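Local coordinates for 1-Cys peroxiredoxin (Vibrio vulnificus MO6-24/O, PDB 5K2I), which probably reduces hydrogen peroxide and related peroxides through one reactive cysteine, as other 1-Cys peroxiredoxins do, and is implicated in scavenging nitric oxide, at residues A31-V36 with G67-A72; V35-V40 with Y125-D130; V74-A79 with L97-A102; G42-T47 with K83-A88. One frame throughout, in Å; residues are numbered along the deposited sequence.

Interaction 1 of 4, residues A31-V36 with G67-A72; sequences AGKKVV and GVDLIA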
# COMPACT_ATOMS: atom_id res chain seq x y z
N ALA A 31 9.52 -23.73 19.52
CA ALA A 31 9.71 -25.18 19.54
C ALA A 31 8.43 -25.90 19.94
O ALA A 31 7.76 -25.48 20.89
CB ALA A 31 10.84 -25.55 20.49
N GLY A 32 8.11 -26.98 19.22
CA GLY A 32 6.97 -27.82 19.57
C GLY A 32 5.62 -27.18 19.34
O GLY A 32 4.61 -27.68 19.83
N LYS A 33 5.59 -26.08 18.60
CA LYS A 33 4.36 -25.33 18.37
C LYS A 33 4.12 -25.07 16.90
O LYS A 33 5.06 -25.02 16.10
CB LYS A 33 4.40 -23.98 19.09
CG LYS A 33 4.46 -24.04 20.61
CD LYS A 33 4.69 -22.65 21.18
CE LYS A 33 5.15 -22.70 22.63
NZ LYS A 33 4.01 -22.82 23.55
N LYS A 34 2.84 -24.94 16.55
CA LYS A 34 2.44 -24.34 15.29
C LYS A 34 2.21 -22.86 15.56
O LYS A 34 1.36 -22.46 16.38
CB LYS A 34 1.18 -24.99 14.73
CG LYS A 34 0.85 -24.45 13.34
CD LYS A 34 -0.48 -24.99 12.81
CE LYS A 34 -0.43 -26.49 12.53
NZ LYS A 34 0.53 -26.83 11.45
N VAL A 35 2.99 -22.03 14.89
CA VAL A 35 3.03 -20.60 15.14
C VAL A 35 2.66 -19.82 13.90
O VAL A 35 3.11 -20.15 12.81
CB VAL A 35 4.44 -20.17 15.61
CG1 VAL A 35 4.53 -18.66 15.79
CG2 VAL A 35 4.80 -20.88 16.89
N VAL A 36 1.82 -18.81 14.06
CA VAL A 36 1.59 -17.85 13.00
C VAL A 36 2.35 -16.59 13.35
O VAL A 36 2.18 -16.04 14.44
CB VAL A 36 0.10 -17.56 12.81
CG1 VAL A 36 -0.09 -16.33 11.90
CG2 VAL A 36 -0.59 -18.78 12.23
N GLY A 67 -5.54 -25.30 15.04
CA GLY A 67 -4.33 -25.88 15.59
C GLY A 67 -3.17 -24.94 15.85
O GLY A 67 -2.08 -25.40 16.21
N VAL A 68 -3.38 -23.64 15.67
CA VAL A 68 -2.31 -22.68 15.94
C VAL A 68 -2.14 -22.51 17.44
O VAL A 68 -3.12 -22.27 18.16
CB VAL A 68 -2.60 -21.33 15.25
CG1 VAL A 68 -1.58 -20.27 15.66
CG2 VAL A 68 -2.60 -21.51 13.73
N ASP A 69 -0.91 -22.64 17.93
CA ASP A 69 -0.65 -22.53 19.36
C ASP A 69 -0.34 -21.11 19.79
O ASP A 69 -0.56 -20.73 20.93
CB ASP A 69 0.53 -23.42 19.75
CG ASP A 69 0.27 -24.88 19.50
OD1 ASP A 69 -0.65 -25.43 20.14
OD2 ASP A 69 0.97 -25.50 18.66
N LEU A 70 0.21 -20.34 18.86
CA LEU A 70 0.76 -19.04 19.18
C LEU A 70 0.67 -18.16 17.95
O LEU A 70 1.02 -18.59 16.86
CB LEU A 70 2.21 -19.18 19.62
CG LEU A 70 2.96 -17.92 20.02
CD1 LEU A 70 2.31 -17.31 21.26
CD2 LEU A 70 4.43 -18.27 20.28
N ILE A 71 0.16 -16.94 18.13
CA ILE A 71 0.15 -15.92 17.08
C ILE A 71 1.04 -14.80 17.54
O ILE A 71 0.87 -14.30 18.64
CB ILE A 71 -1.26 -15.36 16.83
CG1 ILE A 71 -2.25 -16.50 16.54
CG2 ILE A 71 -1.24 -14.33 15.69
CD1 ILE A 71 -3.70 -16.05 16.52
N ALA A 72 1.99 -14.39 16.70
CA ALA A 72 2.96 -13.39 17.08
C ALA A 72 3.11 -12.32 16.01
O ALA A 72 3.04 -12.60 14.81
CB ALA A 72 4.32 -14.03 17.37
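The backbone N-H of K34 is bonded not to another backbone group but to a side chain: OD2 of D69 takes it at 2.9 Å from K34 N, using the lone pair turned away from the other carboxylate oxygen. With chi1 of -62°, CG of D69 is anti to its carbonyl carbon, which carries the carboxylate toward the backbone of K33 and K34, where OD2 lies 3.4 Å from K33 CA. The short side chain sets a carboxylate acceptor opposite K34 N, where a backbone carbonyl would otherwise pair. D69 returns a bond from its backbone, its N lying 2.8 Å from K34 O, and the same oxygen draws a weak bond from L70 N. Beyond this irregular start the parallel pairing of strands 34-40 and 70-75 becomes regular, V36 N reaching L70 O and A72 N reaching V36 O. These are the two strands of a beta-alpha-beta unit whose crossover is helix 53-65, in the central sheet of the thioredoxin-like fold. That helix ends in a Schellman motif with G67 at C-prime, where phi is positive and a CB would jam against the preceding residue's carbonyl O; V68 N is bonded back to L63 O. Branched residues fill the helix side of the sheet: CG2 of V36 meets CG2 of V68 at 3.7 Å, the side chains crossing at about a right angle, and Y56 packs on V36. The aliphatic chain of K34 passes G67, with CB 3.6 Å from G67 O, before its bent end places NZ in a salt bridge with D130.

Interaction 2 of 4, residues V35-V40 with Y125-D130; sequences VVLFAV and YAMIID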
# COMPACT_ATOMS: atom_id res chain seq x y z
N VAL A 35 2.99 -22.03 14.89
CA VAL A 35 3.03 -20.60 15.14
C VAL A 35 2.66 -19.82 13.90
O VAL A 35 3.11 -20.15 12.81
CB VAL A 35 4.44 -20.17 15.61
CG1 VAL A 35 4.53 -18.66 15.79
CG2 VAL A 35 4.80 -20.88 16.89
N VAL A 36 1.82 -18.81 14.06
CA VAL A 36 1.59 -17.85 13.00
C VAL A 36 2.35 -16.59 13.35
O VAL A 36 2.18 -16.04 14.44
CB VAL A 36 0.10 -17.56 12.81
CG1 VAL A 36 -0.09 -16.33 11.90
CG2 VAL A 36 -0.59 -18.78 12.23
N LEU A 37 3.26 -16.16 12.47
CA LEU A 37 4.05 -14.95 12.66
C LEU A 37 3.78 -14.00 11.53
O LEU A 37 3.84 -14.40 10.36
CB LEU A 37 5.54 -15.30 12.71
CG LEU A 37 6.56 -14.17 12.84
CD1 LEU A 37 6.45 -13.54 14.21
CD2 LEU A 37 7.97 -14.69 12.60
N PHE A 38 3.48 -12.75 11.83
CA PHE A 38 3.30 -11.77 10.76
C PHE A 38 4.09 -10.51 11.08
O PHE A 38 4.28 -10.14 12.24
CB PHE A 38 1.81 -11.44 10.52
CG PHE A 38 1.13 -10.78 11.68
CD1 PHE A 38 0.60 -11.53 12.71
CD2 PHE A 38 1.04 -9.40 11.75
CE1 PHE A 38 -0.02 -10.93 13.79
CE2 PHE A 38 0.43 -8.78 12.82
CZ PHE A 38 -0.10 -9.55 13.84
N ALA A 39 4.58 -9.87 10.01
CA ALA A 39 5.42 -8.69 10.13
C ALA A 39 4.81 -7.48 9.46
O ALA A 39 4.05 -7.60 8.49
CB ALA A 39 6.79 -8.97 9.52
N VAL A 40 5.18 -6.31 9.99
CA VAL A 40 4.79 -5.02 9.45
C VAL A 40 6.02 -4.14 9.36
O VAL A 40 7.04 -4.44 9.98
CB VAL A 40 3.71 -4.33 10.32
CG1 VAL A 40 2.42 -5.14 10.31
CG2 VAL A 40 4.24 -4.10 11.76
N TYR A 125 4.92 -9.64 5.67
CA TYR A 125 4.82 -11.04 5.35
C TYR A 125 4.09 -11.77 6.47
O TYR A 125 3.93 -11.24 7.58
CB TYR A 125 6.21 -11.67 5.11
CG TYR A 125 7.10 -11.70 6.35
CD1 TYR A 125 6.93 -12.67 7.34
CD2 TYR A 125 8.10 -10.75 6.54
CE1 TYR A 125 7.72 -12.68 8.48
CE2 TYR A 125 8.90 -10.76 7.68
CZ TYR A 125 8.70 -11.73 8.64
OH TYR A 125 9.48 -11.72 9.77
N ALA A 126 3.68 -13.00 6.19
CA ALA A 126 3.13 -13.85 7.23
C ALA A 126 3.60 -15.27 7.00
O ALA A 126 3.77 -15.71 5.85
CB ALA A 126 1.61 -13.79 7.25
N MET A 127 3.83 -15.97 8.10
CA MET A 127 4.34 -17.33 8.11
C MET A 127 3.50 -18.25 8.96
O MET A 127 2.95 -17.83 10.00
CB MET A 127 5.75 -17.39 8.69
CG MET A 127 6.84 -16.75 7.94
SD MET A 127 8.28 -16.92 9.01
CE MET A 127 9.52 -16.26 7.90
N ILE A 128 3.45 -19.52 8.56
CA ILE A 128 3.13 -20.60 9.48
C ILE A 128 4.43 -21.35 9.75
O ILE A 128 5.13 -21.75 8.82
CB ILE A 128 2.08 -21.57 8.90
CG1 ILE A 128 0.78 -20.82 8.59
CG2 ILE A 128 1.82 -22.74 9.86
CD1 ILE A 128 -0.21 -21.61 7.74
N ILE A 129 4.75 -21.51 11.03
CA ILE A 129 6.01 -22.11 11.46
C ILE A 129 5.69 -23.32 12.32
O ILE A 129 5.00 -23.21 13.32
CB ILE A 129 6.86 -21.11 12.26
CG1 ILE A 129 6.94 -19.78 11.51
CG2 ILE A 129 8.25 -21.68 12.53
CD1 ILE A 129 7.30 -18.62 12.37
N ASP A 130 6.20 -24.48 11.93
CA ASP A 130 5.96 -25.72 12.67
C ASP A 130 7.24 -26.19 13.31
O ASP A 130 8.18 -26.58 12.61
CB ASP A 130 5.39 -26.79 11.74
CG ASP A 130 3.96 -26.50 11.32
OD1 ASP A 130 3.06 -26.58 12.18
OD2 ASP A 130 3.72 -26.19 10.13
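A39 sets its methyl over the ring of Y125, with CB 3.6 Å from the ring centroid and 23° off the normal, displaced toward CE2 and CZ. The pair lies at one end of an antiparallel pairing in the central sheet of the thioredoxin-like fold, where strand 120-130 runs along the edge of strand 34-40 away from strand 70-75. Y125 holds CG between its backbone N and carbonyl carbon (chi1 65°), which turns the ring toward the neighbouring strand; alanine suits its place because a lone methyl can lie close over the ring, off its centre. On the same face, L37 and I129 cross obliquely, CD1 of I129 touching L37 CB at 3.8 Å. M127 directs its extended chain away from the neighbouring strand, yet its SD stays 4.2 Å from L37 CD2. F104 and L108 of helix 103-108 cover this apolar surface. The other face carries V36, F38, A126 and I128. Here F38 turns its ring away from strand 120-130 to stack with Y56, leaving its CB 4.0 Å from the CB of A126; the small A126 is consistent with the close approach of the backbones here, F38 CA to A126 CA 4.1 Å. Between the faces, V35 and I129 form a hydrogen-bonded pair with both backbone bonds in place, as do L37 and M127. The M127 N to L37 O bond measures 2.8 Å, its donor lying nearly in line with the carbonyl.

Interaction 3 of 4, residues V74-A79 with L97-A102; sequences VSVNDA and LADGDA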
# COMPACT_ATOMS: atom_id res chain seq x y z
N VAL A 74 5.69 -9.34 14.70
CA VAL A 74 7.05 -8.84 14.74
C VAL A 74 7.21 -7.58 13.88
O VAL A 74 6.50 -7.38 12.88
CB VAL A 74 8.07 -9.93 14.29
CG1 VAL A 74 7.87 -10.33 12.82
CG2 VAL A 74 9.52 -9.50 14.55
N SER A 75 8.13 -6.71 14.30
CA SER A 75 8.45 -5.50 13.56
C SER A 75 9.86 -5.06 13.94
O SER A 75 10.37 -5.42 15.01
CB SER A 75 7.44 -4.38 13.87
OG SER A 75 7.66 -3.27 13.02
N VAL A 76 10.48 -4.29 13.05
CA VAL A 76 11.72 -3.60 13.38
C VAL A 76 11.32 -2.36 14.17
O VAL A 76 11.13 -1.26 13.63
CB VAL A 76 12.55 -3.25 12.13
CG1 VAL A 76 13.86 -2.59 12.55
CG2 VAL A 76 12.83 -4.51 11.31
N ASN A 77 11.14 -2.60 15.46
CA ASN A 77 10.82 -1.62 16.50
C ASN A 77 11.43 -2.16 17.77
O ASN A 77 11.71 -3.36 17.86
CB ASN A 77 9.32 -1.44 16.71
CG ASN A 77 8.64 -0.64 15.61
OD1 ASN A 77 8.00 -1.21 14.73
ND2 ASN A 77 8.76 0.68 15.67
N ASP A 78 11.59 -1.31 18.78
CA ASP A 78 12.04 -1.79 20.08
C ASP A 78 10.87 -2.34 20.89
O ASP A 78 9.70 -2.12 20.55
CB ASP A 78 12.74 -0.69 20.86
CG ASP A 78 11.82 0.46 21.13
OD1 ASP A 78 11.03 0.34 22.10
OD2 ASP A 78 11.87 1.46 20.38
N ALA A 79 11.21 -3.04 21.96
CA ALA A 79 10.21 -3.73 22.76
C ALA A 79 9.25 -2.79 23.49
O ALA A 79 8.12 -3.19 23.77
CB ALA A 79 10.93 -4.66 23.77
N LEU A 97 6.54 -9.04 19.45
CA LEU A 97 7.98 -9.30 19.42
C LEU A 97 8.74 -8.22 18.67
O LEU A 97 8.31 -7.76 17.60
CB LEU A 97 8.26 -10.66 18.77
CG LEU A 97 7.68 -11.89 19.47
CD1 LEU A 97 7.88 -13.18 18.65
CD2 LEU A 97 8.28 -12.04 20.85
N ALA A 98 9.87 -7.84 19.23
CA ALA A 98 10.67 -6.74 18.72
C ALA A 98 11.97 -7.20 18.06
O ALA A 98 12.73 -8.00 18.64
CB ALA A 98 10.99 -5.76 19.85
N ASP A 99 12.22 -6.69 16.86
CA ASP A 99 13.49 -6.89 16.17
C ASP A 99 14.20 -5.54 16.03
O ASP A 99 14.32 -5.01 14.94
CB ASP A 99 13.21 -7.53 14.80
CG ASP A 99 14.48 -7.87 14.04
OD1 ASP A 99 15.50 -8.18 14.68
OD2 ASP A 99 14.43 -7.84 12.78
N GLY A 100 14.66 -4.99 17.15
CA GLY A 100 15.03 -3.58 17.18
C GLY A 100 16.17 -3.13 16.29
O GLY A 100 16.22 -1.97 15.88
N ASP A 101 17.10 -4.04 16.01
CA ASP A 101 18.24 -3.74 15.16
C ASP A 101 18.11 -4.40 13.79
O ASP A 101 19.07 -4.41 13.02
CB ASP A 101 19.54 -4.18 15.84
CG ASP A 101 19.64 -5.69 16.04
OD1 ASP A 101 18.67 -6.43 15.73
OD2 ASP A 101 20.69 -6.15 16.55
N ALA A 102 16.93 -4.95 13.49
CA ALA A 102 16.60 -5.58 12.20
C ALA A 102 17.42 -6.84 11.92
O ALA A 102 17.42 -7.32 10.79
CB ALA A 102 16.77 -4.58 11.03
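Where strands 70-75 and 95-98 of a beta-alpha-beta unit end side by side, the first strand runs through a turn into the crossover helix 79-88, and A98 of the second packs against that turn. The CB of A98 lies 3.2 Å from N77 O and 3.4 Å from A79 N, a tight seat that a methyl fits. The last firm sheet bond runs from D99 N to S75 O at 2.9 Å, after a weak one from S75 N to L97 O. V76, at the centre of an inverse gamma turn, packs against the type I turn D99-A102: its CG1 meets the CB of A102 at 3.8 Å and comes within 3.4 Å of D99 O. S75 OG donates to N77 OD1 over 2.7 Å; that amide oxygen also takes A43 N, so asparagine, an acceptor for both, links the turn to another loop. D99 has CG anti to its backbone N (chi1 -176°) and uses its carboxylate beyond the contact, OD2 on T105 OG1 and OD1 on F104 N, bracing the start of helix 103-108. D78, the N-cap of helix 79-88, bonds V81 N through OD1. Such a parallel beta-alpha-beta unit is characteristic of the thioredoxin-like fold.

Interaction 4 of 4, residues G42-T47 with K83-A88; sequences GAFTPT and KAWGEA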
# COMPACT_ATOMS: atom_id res chain seq x y z
N GLY A 42 6.24 -1.23 10.58
CA GLY A 42 6.39 -0.51 11.83
C GLY A 42 5.14 -0.58 12.68
O GLY A 42 4.02 -0.55 12.16
N ALA A 43 5.33 -0.68 13.99
CA ALA A 43 4.23 -0.48 14.91
C ALA A 43 3.59 0.87 14.63
O ALA A 43 4.28 1.84 14.31
CB ALA A 43 4.71 -0.56 16.36
N PHE A 44 2.26 0.92 14.74
CA PHE A 44 1.45 2.13 14.54
C PHE A 44 1.40 2.62 13.09
O PHE A 44 0.76 3.64 12.81
CB PHE A 44 1.91 3.29 15.46
CG PHE A 44 1.72 3.04 16.93
CD1 PHE A 44 0.47 3.22 17.52
CD2 PHE A 44 2.77 2.62 17.73
CE1 PHE A 44 0.29 2.99 18.89
CE2 PHE A 44 2.60 2.40 19.10
CZ PHE A 44 1.36 2.59 19.67
N THR A 45 2.04 1.92 12.16
CA THR A 45 1.98 2.34 10.75
C THR A 45 0.75 1.74 10.08
O THR A 45 0.20 0.73 10.52
CB THR A 45 3.26 1.97 9.94
OG1 THR A 45 3.35 0.55 9.76
CG2 THR A 45 4.50 2.52 10.61
N PRO A 46 0.29 2.36 8.99
CA PRO A 46 -0.92 1.81 8.38
C PRO A 46 -0.61 0.63 7.47
O PRO A 46 0.36 0.63 6.71
CB PRO A 46 -1.49 3.00 7.60
CG PRO A 46 -0.34 3.90 7.35
CD PRO A 46 0.66 3.69 8.45
N THR A 47 -1.42 -0.41 7.64
CA THR A 47 -1.41 -1.61 6.80
C THR A 47 -2.87 -1.97 6.66
O THR A 47 -3.64 -1.73 7.60
CB THR A 47 -0.60 -2.77 7.43
OG1 THR A 47 0.79 -2.43 7.48
CG2 THR A 47 -0.78 -4.07 6.65
N LYS A 83 5.22 -3.17 22.88
CA LYS A 83 4.29 -3.32 23.99
C LYS A 83 3.19 -2.26 23.93
O LYS A 83 2.02 -2.59 24.10
CB LYS A 83 5.05 -3.24 25.32
CG LYS A 83 4.16 -3.38 26.54
CD LYS A 83 5.01 -3.51 27.80
CE LYS A 83 4.15 -3.73 29.03
NZ LYS A 83 3.30 -2.54 29.28
N ALA A 84 3.57 -1.02 23.65
CA ALA A 84 2.60 0.06 23.58
C ALA A 84 1.60 -0.18 22.45
O ALA A 84 0.41 0.09 22.59
CB ALA A 84 3.30 1.39 23.39
N TRP A 85 2.09 -0.71 21.34
CA TRP A 85 1.23 -0.94 20.18
C TRP A 85 0.21 -2.04 20.46
O TRP A 85 -0.97 -1.91 20.12
CB TRP A 85 2.08 -1.29 18.97
CG TRP A 85 1.32 -1.34 17.67
CD1 TRP A 85 0.31 -0.51 17.25
CD2 TRP A 85 1.53 -2.28 16.61
NE1 TRP A 85 -0.11 -0.88 16.00
CE2 TRP A 85 0.61 -1.97 15.58
CE3 TRP A 85 2.40 -3.36 16.43
CZ2 TRP A 85 0.54 -2.69 14.38
CZ3 TRP A 85 2.33 -4.08 15.24
CH2 TRP A 85 1.40 -3.75 14.24
N GLY A 86 0.67 -3.13 21.07
CA GLY A 86 -0.25 -4.19 21.47
C GLY A 86 -1.33 -3.68 22.43
O GLY A 86 -2.50 -4.05 22.29
N GLU A 87 -0.94 -2.84 23.38
CA GLU A 87 -1.91 -2.27 24.32
C GLU A 87 -2.92 -1.37 23.60
O GLU A 87 -4.13 -1.46 23.87
CB GLU A 87 -1.18 -1.50 25.43
CG GLU A 87 -0.49 -2.43 26.42
CD GLU A 87 0.54 -1.73 27.29
OE1 GLU A 87 0.78 -0.52 27.09
OE2 GLU A 87 1.11 -2.41 28.17
N ALA A 88 -2.45 -0.54 22.68
CA ALA A 88 -3.34 0.36 21.93
C ALA A 88 -4.35 -0.40 21.08
O ALA A 88 -5.46 0.09 20.84
CB ALA A 88 -2.51 1.29 21.05
O HOH W 1 -0.89 0.25 13.08
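A43 and the backbone of F44 press against one face of the W85 indole, the tight part of this contact. A43 CA stands over the six-membered ring, 3.8 Å from its centroid and 17° off the normal, while its CB touches CD2 at 3.6 Å. Farther toward the rim, F44 N lies over the pyrrole side, 3.2 Å from W85 NE1; both nitrogens are donors, so this is packing and not a hydrogen bond. CG of W85 is anti to its backbone N (chi1 -171°), which carries the indole out from helix 79-88 to the loop. Alanine suits the middle of the seat, being small enough for the main chain to lie flat on the ring. The loop is held in shape by a type II turn from G42 to T45, with F44 at the positive-phi position, and G42 O accepts both T45 N and T45 OG1, the latter at 2.7 Å. These residues belong to the segment just before the cysteine that, in peroxiredoxins, is expected to attack the peroxide; T45 is probably the threonine of the family's active-site motif. R124 bonds T47 OG1 and P46 O, and F145 of the second subunit packs on T45. On the more exposed side the contact is oblique: the F44 ring lies along the helix, inclined at 48° to the five-membered ring of W85, with W85 CD1 over its centre and F44 CE1 3.9 Å from A88 CB. At W85 NE1, a water accepts a weak bond at 3.2 Å and donates to T45 O.

From the N terminus, strand 34-40 opens interactions 1 and 2 together, sharing V35 and V36. Interaction 4 opens next in the loop at 42-47, before interaction 1 closes at 67-72 around helix 53-65; these two therefore cross. Interaction 3 starts at 74-79, in series with interaction 1 along strand 70-75, and crosses interaction 4, which closes on helix 79-88 before 97-102 is reached. Interactions 3 and 4 both fall within the long loop that interaction 2 closes at 125-130. Interactions 1, 2 and 3 join neighbouring strands of one sheet, whereas interaction 4 ties the loop before the probable reactive cysteine to a crossover helix.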